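Glycinin A3B4 subunit (Glycine max, PDB 2D5F) serves as a seed storage protein of the 11S globulin class, probably a nitrogen and carbon reserve for the germinating soybean, and assembles into a hexamer. Local coordinates at residues Gly349-Leu354 with Gln370-Tyr375; Ile392-Gly397 with Gln437-Val442. All coordinates share one frame; numbering follows the deposited sequence.

Contact 1. Residues Gly349-Leu354 with Gln370-Tyr375; sequences GRISTL and QYVVLY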
ATOM      1  N   GLY B 349      29.462  15.028  18.909  1.00 24.56           N
ATOM      2  CA  GLY B 349      29.533  14.022  17.863  1.00 20.69           C
ATOM      3  C   GLY B 349      28.416  14.125  16.841  1.00 27.79           C
ATOM      4  O   GLY B 349      27.797  15.179  16.694  1.00 24.85           O
ATOM      5  N   ARG B 350      28.150  13.030  16.131  1.00 24.29           N
ATOM      6  CA  ARG B 350      27.101  13.030  15.121  1.00 19.97           C
ATOM      7  C   ARG B 350      26.449  11.662  14.934  1.00 23.42           C
ATOM      8  O   ARG B 350      27.050  10.628  15.220  1.00 18.60           O
ATOM      9  CB  ARG B 350      27.668  13.518  13.781  1.00 17.96           C
ATOM     10  CG  ARG B 350      28.875  12.739  13.269  1.00 19.27           C
ATOM     11  CD  ARG B 350      29.355  13.318  11.941  1.00 24.04           C
ATOM     12  NE  ARG B 350      30.639  12.786  11.491  1.00 20.77           N
ATOM     13  CZ  ARG B 350      30.797  11.687  10.756  1.00 27.44           C
ATOM     14  NH1 ARG B 350      32.014  11.301  10.400  1.00 23.58           N
ATOM     15  NH2 ARG B 350      29.746  10.974  10.374  1.00 22.23           N
ATOM     16  N   ILE B 351      25.208  11.668  14.458  1.00 17.86           N
ATOM     17  CA  ILE B 351      24.468  10.437  14.217  1.00 22.56           C
ATOM     18  C   ILE B 351      23.824  10.530  12.842  1.00 23.01           C
ATOM     19  O   ILE B 351      23.178  11.533  12.517  1.00 22.80           O
ATOM     20  CB  ILE B 351      23.356  10.231  15.259  1.00 23.92           C
ATOM     21  CG1 ILE B 351      23.959  10.177  16.662  1.00 18.53           C
ATOM     22  CG2 ILE B 351      22.574   8.950  14.949  1.00 19.47           C
ATOM     23  CD1 ILE B 351      22.921  10.339  17.762  1.00 19.09           C
ATOM     24  N   SER B 352      24.006   9.487  12.040  1.00 17.01           N
ATOM     25  CA  SER B 352      23.436   9.448  10.696  1.00 23.85           C
ATOM     26  C   SER B 352      22.582   8.195  10.560  1.00 19.59           C
ATOM     27  O   SER B 352      22.984   7.117  10.993  1.00 16.82           O
ATOM     28  CB  SER B 352      24.550   9.441   9.652  1.00 19.27           C
ATOM     29  OG  SER B 352      25.372  10.592   9.802  1.00 28.66           O
ATOM     30  N   THR B 353      21.403   8.344   9.965  1.00 22.28           N
ATOM     31  CA  THR B 353      20.486   7.217   9.802  1.00 21.24           C
ATOM     32  C   THR B 353      20.280   6.822   8.347  1.00 20.83           C
ATOM     33  O   THR B 353      20.112   7.670   7.479  1.00 22.52           O
ATOM     34  CB  THR B 353      19.108   7.545  10.410  1.00 25.44           C
ATOM     35  OG1 THR B 353      19.276   7.987  11.762  1.00 29.08           O
ATOM     36  CG2 THR B 353      18.207   6.309  10.398  1.00 31.13           C
ATOM     37  N   LEU B 354      20.305   5.520   8.094  1.00 21.05           N
ATOM     38  CA  LEU B 354      20.091   4.971   6.759  1.00 17.79           C
ATOM     39  C   LEU B 354      18.968   3.953   6.905  1.00 18.36           C
ATOM     40  O   LEU B 354      19.135   2.928   7.555  1.00 17.21           O
ATOM     41  CB  LEU B 354      21.358   4.282   6.239  1.00 24.61           C
ATOM     42  CG  LEU B 354      21.235   3.425   4.966  1.00 35.67           C
ATOM     43  CD1 LEU B 354      20.565   4.221   3.859  1.00 39.29           C
ATOM     44  CD2 LEU B 354      22.623   2.970   4.517  1.00 33.40           C
ATOM     45  N   GLN B 370      22.699   2.975  11.505  1.00 20.40           N
ATOM     46  CA  GLN B 370      23.104   4.309  11.903  1.00 17.72           C
ATOM     47  C   GLN B 370      24.622   4.307  11.985  1.00 22.48           C
ATOM     48  O   GLN B 370      25.241   3.263  12.206  1.00 17.07           O
ATOM     49  CB  GLN B 370      22.511   4.695  13.262  1.00 18.67           C
ATOM     50  CG  GLN B 370      21.018   4.999  13.211  1.00 27.73           C
ATOM     51  CD  GLN B 370      20.485   5.533  14.522  1.00 28.68           C
ATOM     52  OE1 GLN B 370      20.698   4.939  15.570  1.00 30.64           O
ATOM     53  NE2 GLN B 370      19.780   6.664  14.466  1.00 30.10           N
ATOM     54  N   TYR B 371      25.220   5.465  11.747  1.00 14.77           N
ATOM     55  CA  TYR B 371      26.660   5.591  11.870  1.00 20.67           C
ATOM     56  C   TYR B 371      26.820   6.674  12.914  1.00 19.59           C
ATOM     57  O   TYR B 371      26.266   7.769  12.777  1.00 22.43           O
ATOM     58  CB  TYR B 371      27.322   6.013  10.565  1.00 17.97           C
ATOM     59  CG  TYR B 371      28.819   5.838  10.630  1.00 23.43           C
ATOM     60  CD1 TYR B 371      29.673   6.934  10.792  1.00 29.03           C
ATOM     61  CD2 TYR B 371      29.380   4.568  10.595  1.00 27.20           C
ATOM     62  CE1 TYR B 371      31.057   6.756  10.922  1.00 19.18           C
ATOM     63  CE2 TYR B 371      30.753   4.381  10.723  1.00 28.92           C
ATOM     64  CZ  TYR B 371      31.582   5.471  10.888  1.00 25.66           C
ATOM     65  OH  TYR B 371      32.935   5.259  11.038  1.00 31.92           O
ATOM     66  N   VAL B 372      27.542   6.351  13.976  1.00 19.28           N
ATOM     67  CA  VAL B 372      27.731   7.286  15.065  1.00 18.82           C
ATOM     68  C   VAL B 372      29.195   7.651  15.270  1.00 24.76           C
ATOM     69  O   VAL B 372      30.073   6.783  15.265  1.00 21.05           O
ATOM     70  CB  VAL B 372      27.181   6.688  16.382  1.00 22.05           C
ATOM     71  CG1 VAL B 372      27.391   7.660  17.530  1.00 18.98           C
ATOM     72  CG2 VAL B 372      25.684   6.364  16.222  1.00 23.02           C
ATOM     73  N   VAL B 373      29.445   8.945  15.442  1.00 24.02           N
ATOM     74  CA  VAL B 373      30.794   9.434  15.697  1.00 23.52           C
ATOM     75  C   VAL B 373      30.748  10.270  16.968  1.00 22.92           C
ATOM     76  O   VAL B 373      30.053  11.283  17.027  1.00 20.87           O
ATOM     77  CB  VAL B 373      31.323  10.318  14.552  1.00 24.59           C
ATOM     78  CG1 VAL B 373      32.702  10.859  14.914  1.00 31.48           C
ATOM     79  CG2 VAL B 373      31.395   9.515  13.261  1.00 23.16           C
ATOM     80  N   LEU B 374      31.462   9.820  17.995  1.00 23.17           N
ATOM     81  CA  LEU B 374      31.523  10.543  19.258  1.00 24.55           C
ATOM     82  C   LEU B 374      32.938  11.057  19.432  1.00 27.60           C
ATOM     83  O   LEU B 374      33.909  10.316  19.261  1.00 25.30           O
ATOM     84  CB  LEU B 374      31.153   9.632  20.432  1.00 25.97           C
ATOM     85  CG  LEU B 374      29.691   9.167  20.495  1.00 24.35           C
ATOM     86  CD1 LEU B 374      29.512   8.161  21.634  1.00 20.28           C
ATOM     87  CD2 LEU B 374      28.780  10.372  20.682  1.00 27.25           C
ATOM     88  N   TYR B 375      33.055  12.342  19.737  1.00 30.16           N
ATOM     89  CA  TYR B 375      34.359  12.940  19.936  1.00 31.75           C
ATOM     90  C   TYR B 375      34.762  12.668  21.376  1.00 34.39           C
ATOM     91  O   TYR B 375      33.965  12.144  22.162  1.00 29.29           O
ATOM     92  CB  TYR B 375      34.299  14.446  19.667  1.00 28.97           C
ATOM     93  CG  TYR B 375      33.705  14.792  18.320  1.00 27.28           C
ATOM     94  CD1 TYR B 375      34.133  14.148  17.158  1.00 27.46           C
ATOM     95  CD2 TYR B 375      32.718  15.764  18.206  1.00 28.00           C
ATOM     96  CE1 TYR B 375      33.587  14.466  15.913  1.00 21.65           C
ATOM     97  CE2 TYR B 375      32.169  16.091  16.966  1.00 28.64           C
ATOM     98  CZ  TYR B 375      32.608  15.440  15.827  1.00 24.77           C
ATOM     99  OH  TYR B 375      32.075  15.782  14.607  1.00 28.75           O
TER
HETATM  100  O   HOH W   1      27.287  10.463  11.951  1.00 23.62           O
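Arg350 and Val373 hold each other through both backbone groups: Arg350 N gives its hydrogen to Val373 O at 2.7 Å, and Val373 N answers to Arg350 O at 2.9 Å. Ser352 and Tyr371 form a second such hydrogen-bonded pair, continuing an antiparallel ladder in a sheet of the second cupin domain. Near its end Gln370 NE2 sends a nearly straight bond (178°), in its own amide plane, to Thr353 OG1 at 3.1 Å, while Lys445 binds Gln370 OE1. On the face that carries Arg350, Ser352 and Tyr371, a water accepts from Arg350 NH2 at 3.0 Å and donates to Ser352 OG and Tyr371 O. Arg350 begins with CG between its backbone N and carbonyl carbon (chi1 56°) and then runs extended to NE, which brings the guanidinium to Val373. There Val373 CG2 sits over the centre of one guanidinium face, 3.4 Å from CZ, and NH2 has a further partner in Ala336 O. On the other side of the sheet Ile351 CG2 meets Gln370 NE2 at 3.6 Å, and Ile351 CG1 lies 4.2 Å from Val372 CG2. At the other end of the ladder Gly349 CA stands over the face of the Tyr375 ring, a CH-pi contact 3.9 Å from its centroid. The buried guanidinium thus has a methyl on one face and a carbonyl and a water at NH2, neutral dipoles that probably help to stabilise its charge.

Contact 2. Residues Ile392-Gly397 with Gln437-Val442; sequences IYVTRG and QGLEYV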
ATOM      1  N   ILE B 392      26.039  -3.388  17.272  1.00 17.86           N
ATOM      2  CA  ILE B 392      27.058  -2.368  17.121  1.00 17.35           C
ATOM      3  C   ILE B 392      28.386  -2.983  16.715  1.00 16.42           C
ATOM      4  O   ILE B 392      28.792  -4.013  17.249  1.00 19.28           O
ATOM      5  CB  ILE B 392      27.297  -1.614  18.447  1.00 18.86           C
ATOM      6  CG1 ILE B 392      26.048  -0.830  18.845  1.00 17.46           C
ATOM      7  CG2 ILE B 392      28.480  -0.667  18.300  1.00 19.18           C
ATOM      8  CD1 ILE B 392      26.116  -0.274  20.252  1.00 22.92           C
ATOM      9  N   TYR B 393      29.048  -2.365  15.746  1.00 16.84           N
ATOM     10  CA  TYR B 393      30.373  -2.811  15.333  1.00 21.33           C
ATOM     11  C   TYR B 393      31.218  -1.543  15.379  1.00 22.95           C
ATOM     12  O   TYR B 393      30.927  -0.577  14.675  1.00 20.29           O
ATOM     13  CB  TYR B 393      30.388  -3.378  13.911  1.00 20.88           C
ATOM     14  CG  TYR B 393      31.795  -3.723  13.462  1.00 18.41           C
ATOM     15  CD1 TYR B 393      32.405  -4.911  13.863  1.00 20.75           C
ATOM     16  CD2 TYR B 393      32.553  -2.811  12.721  1.00 24.92           C
ATOM     17  CE1 TYR B 393      33.743  -5.184  13.544  1.00 27.35           C
ATOM     18  CE2 TYR B 393      33.893  -3.072  12.396  1.00 27.65           C
ATOM     19  CZ  TYR B 393      34.479  -4.262  12.817  1.00 28.98           C
ATOM     20  OH  TYR B 393      35.803  -4.515  12.531  1.00 26.21           O
ATOM     21  N   VAL B 394      32.247  -1.533  16.219  1.00 19.51           N
ATOM     22  CA  VAL B 394      33.093  -0.351  16.332  1.00 23.18           C
ATOM     23  C   VAL B 394      34.066  -0.292  15.170  1.00 20.66           C
ATOM     24  O   VAL B 394      34.819  -1.231  14.929  1.00 23.54           O
ATOM     25  CB  VAL B 394      33.861  -0.338  17.668  1.00 19.99           C
ATOM     26  CG1 VAL B 394      34.737   0.922  17.765  1.00 18.96           C
ATOM     27  CG2 VAL B 394      32.864  -0.372  18.821  1.00 20.15           C
ATOM     28  N   THR B 395      34.031   0.819  14.446  1.00 20.74           N
ATOM     29  CA  THR B 395      34.884   0.998  13.286  1.00 26.87           C
ATOM     30  C   THR B 395      36.171   1.740  13.625  1.00 22.82           C
ATOM     31  O   THR B 395      37.141   1.681  12.877  1.00 23.85           O
ATOM     32  CB  THR B 395      34.135   1.759  12.182  1.00 17.03           C
ATOM     33  OG1 THR B 395      33.609   2.974  12.724  1.00 24.03           O
ATOM     34  CG2 THR B 395      32.990   0.917  11.647  1.00 17.98           C
ATOM     35  N   ARG B 396      36.180   2.433  14.754  1.00 27.85           N
ATOM     36  CA  ARG B 396      37.376   3.155  15.156  1.00 29.48           C
ATOM     37  C   ARG B 396      37.276   3.709  16.563  1.00 27.92           C
ATOM     38  O   ARG B 396      36.188   4.005  17.054  1.00 27.72           O
ATOM     39  CB  ARG B 396      37.650   4.306  14.191  1.00 33.55           C
ATOM     40  CG  ARG B 396      39.084   4.793  14.226  1.00 39.85           C
ATOM     41  CD  ARG B 396      39.134   6.272  13.939  1.00 45.29           C
ATOM     42  NE  ARG B 396      38.441   7.014  14.983  1.00 49.34           N
ATOM     43  CZ  ARG B 396      38.004   8.258  14.844  1.00 54.97           C
ATOM     44  NH1 ARG B 396      38.193   8.896  13.696  1.00 62.71           N
ATOM     45  NH2 ARG B 396      37.367   8.859  15.841  1.00 50.89           N
ATOM     46  N   GLY B 397      38.423   3.842  17.217  1.00 24.54           N
ATOM     47  CA  GLY B 397      38.428   4.400  18.553  1.00 23.22           C
ATOM     48  C   GLY B 397      38.033   3.455  19.663  1.00 26.57           C
ATOM     49  O   GLY B 397      38.149   2.231  19.546  1.00 29.50           O
ATOM     50  N   GLN B 437      40.490   8.890  22.242  1.00 36.52           N
ATOM     51  CA  GLN B 437      40.619   9.113  20.801  1.00 35.98           C
ATOM     52  C   GLN B 437      39.265   9.176  20.108  1.00 33.02           C
ATOM     53  O   GLN B 437      39.188   9.181  18.882  1.00 30.29           O
ATOM     54  CB  GLN B 437      41.457   7.998  20.162  1.00 47.55           C
ATOM     55  CG  GLN B 437      42.825   7.781  20.811  1.00 55.66           C
ATOM     56  CD  GLN B 437      43.662   9.046  20.847  1.00 56.19           C
ATOM     57  OE1 GLN B 437      44.012   9.601  19.803  1.00 60.15           O
ATOM     58  NE2 GLN B 437      43.987   9.514  22.053  1.00 59.93           N
ATOM     59  N   GLY B 438      38.201   9.238  20.897  1.00 26.80           N
ATOM     60  CA  GLY B 438      36.875   9.287  20.317  1.00 26.89           C
ATOM     61  C   GLY B 438      36.382   7.880  20.050  1.00 21.98           C
ATOM     62  O   GLY B 438      37.061   6.901  20.363  1.00 21.70           O
ATOM     63  N   LEU B 439      35.196   7.780  19.464  1.00 21.97           N
ATOM     64  CA  LEU B 439      34.594   6.489  19.161  1.00 24.59           C
ATOM     65  C   LEU B 439      33.698   6.585  17.935  1.00 24.98           C
ATOM     66  O   LEU B 439      32.906   7.513  17.820  1.00 26.95           O
ATOM     67  CB  LEU B 439      33.752   6.009  20.344  1.00 24.18           C
ATOM     68  CG  LEU B 439      32.907   4.756  20.087  1.00 24.31           C
ATOM     69  CD1 LEU B 439      33.797   3.520  20.055  1.00 16.84           C
ATOM     70  CD2 LEU B 439      31.865   4.626  21.177  1.00 24.37           C
ATOM     71  N   GLU B 440      33.831   5.622  17.027  1.00 23.91           N
ATOM     72  CA  GLU B 440      33.011   5.583  15.822  1.00 26.47           C
ATOM     73  C   GLU B 440      32.490   4.167  15.643  1.00 24.22           C
ATOM     74  O   GLU B 440      33.220   3.199  15.854  1.00 21.60           O
ATOM     75  CB  GLU B 440      33.814   5.941  14.569  1.00 22.90           C
ATOM     76  CG  GLU B 440      34.463   7.300  14.570  1.00 30.29           C
ATOM     77  CD  GLU B 440      34.921   7.703  13.184  1.00 26.36           C
ATOM     78  OE1 GLU B 440      35.714   8.655  13.079  1.00 33.28           O
ATOM     79  OE2 GLU B 440      34.477   7.077  12.195  1.00 32.39           O
ATOM     80  N   TYR B 441      31.235   4.048  15.235  1.00 18.04           N
ATOM     81  CA  TYR B 441      30.669   2.735  15.014  1.00 18.97           C
ATOM     82  C   TYR B 441      29.415   2.772  14.156  1.00 21.15           C
ATOM     83  O   TYR B 441      28.765   3.808  14.008  1.00 20.96           O
ATOM     84  CB  TYR B 441      30.339   2.061  16.352  1.00 18.20           C
ATOM     85  CG  TYR B 441      29.286   2.769  17.177  1.00 22.17           C
ATOM     86  CD1 TYR B 441      29.634   3.751  18.106  1.00 17.52           C
ATOM     87  CD2 TYR B 441      27.937   2.445  17.038  1.00 19.29           C
ATOM     88  CE1 TYR B 441      28.663   4.387  18.880  1.00 18.89           C
ATOM     89  CE2 TYR B 441      26.960   3.073  17.804  1.00 19.16           C
ATOM     90  CZ  TYR B 441      27.324   4.038  18.723  1.00 19.37           C
ATOM     91  OH  TYR B 441      26.348   4.630  19.488  1.00 17.83           O
ATOM     92  N   VAL B 442      29.099   1.627  13.569  1.00 20.60           N
ATOM     93  CA  VAL B 442      27.890   1.504  12.779  1.00 20.73           C
ATOM     94  C   VAL B 442      26.991   0.647  13.656  1.00 22.41           C
ATOM     95  O   VAL B 442      27.483  -0.137  14.474  1.00 21.62           O
ATOM     96  CB  VAL B 442      28.130   0.772  11.435  1.00 16.10           C
ATOM     97  CG1 VAL B 442      28.691  -0.628  11.682  1.00 18.86           C
ATOM     98  CG2 VAL B 442      26.818   0.674  10.663  1.00 22.53           C
TER
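Glu440 and Arg396 meet as a salt bridge. From the strand Glu440 CB lies 3.5 Å from Thr395 OG1 and also comes near Arg396 O. CG, beside the backbone N and anti to the carbonyl carbon (chi1 -59°), is 3.5 Å from Arg396 NH2, and the chain then extends to bring CD over the centre of one guanidinium face. OE1 lies over that same face, a short 2.6 Å from Arg396 NH1, so charge meets a flat face rather than lying along an N-H; the carboxylate and guanidinium planes are 62° apart. OE2 is bound by Tyr371 OH, which also bonds Thr395 OG1. The backbone of Glu440 is the single-residue side of a classic beta bulge: Thr395 N (2.9 Å) and Arg396 N (3.2 Å) both donate to Glu440 O from the same face of its carbonyl plane, just where the chain turns a corner at Arg396 and Gly397, in a sheet of the cupin fold. An alanine in place of Glu440 would probably leave the Arg396 guanidinium without its countercharge and free to turn, and Tyr371 OH without its carboxylate partner. Beyond the bulge Tyr393 and Val442 make a regular hydrogen-bonded pair. Tyr441 and Val394 point to the other face: Ile392 CG2 touches Tyr441 CD2 at 3.4 Å, and Val394 CG1 packs on Leu439 CD1 at 3.6 Å.

Overall arrangement
Both contacts join neighbouring strands of one antiparallel cupin sheet, in which strand 438-445 lies between 368-374 and 390-395. Contact 1 is the buried one and keeps a regular register, its arginine NH2 held by a backbone carbonyl and a water. Contact 2 is only partly buried: it runs from apolar side chains to a corner of the chain, where the register slips and an exposed arginine takes a carboxylate instead. Leu374 N to Leu439 O, at 2.7 Å, probably links the two through the backbone, and a tyrosine side chain of contact 1 also reaches contact 2. A magnesium ion lies near both, about 3 Å from the Tyr441 side chain and about 5 Å from that of Val372.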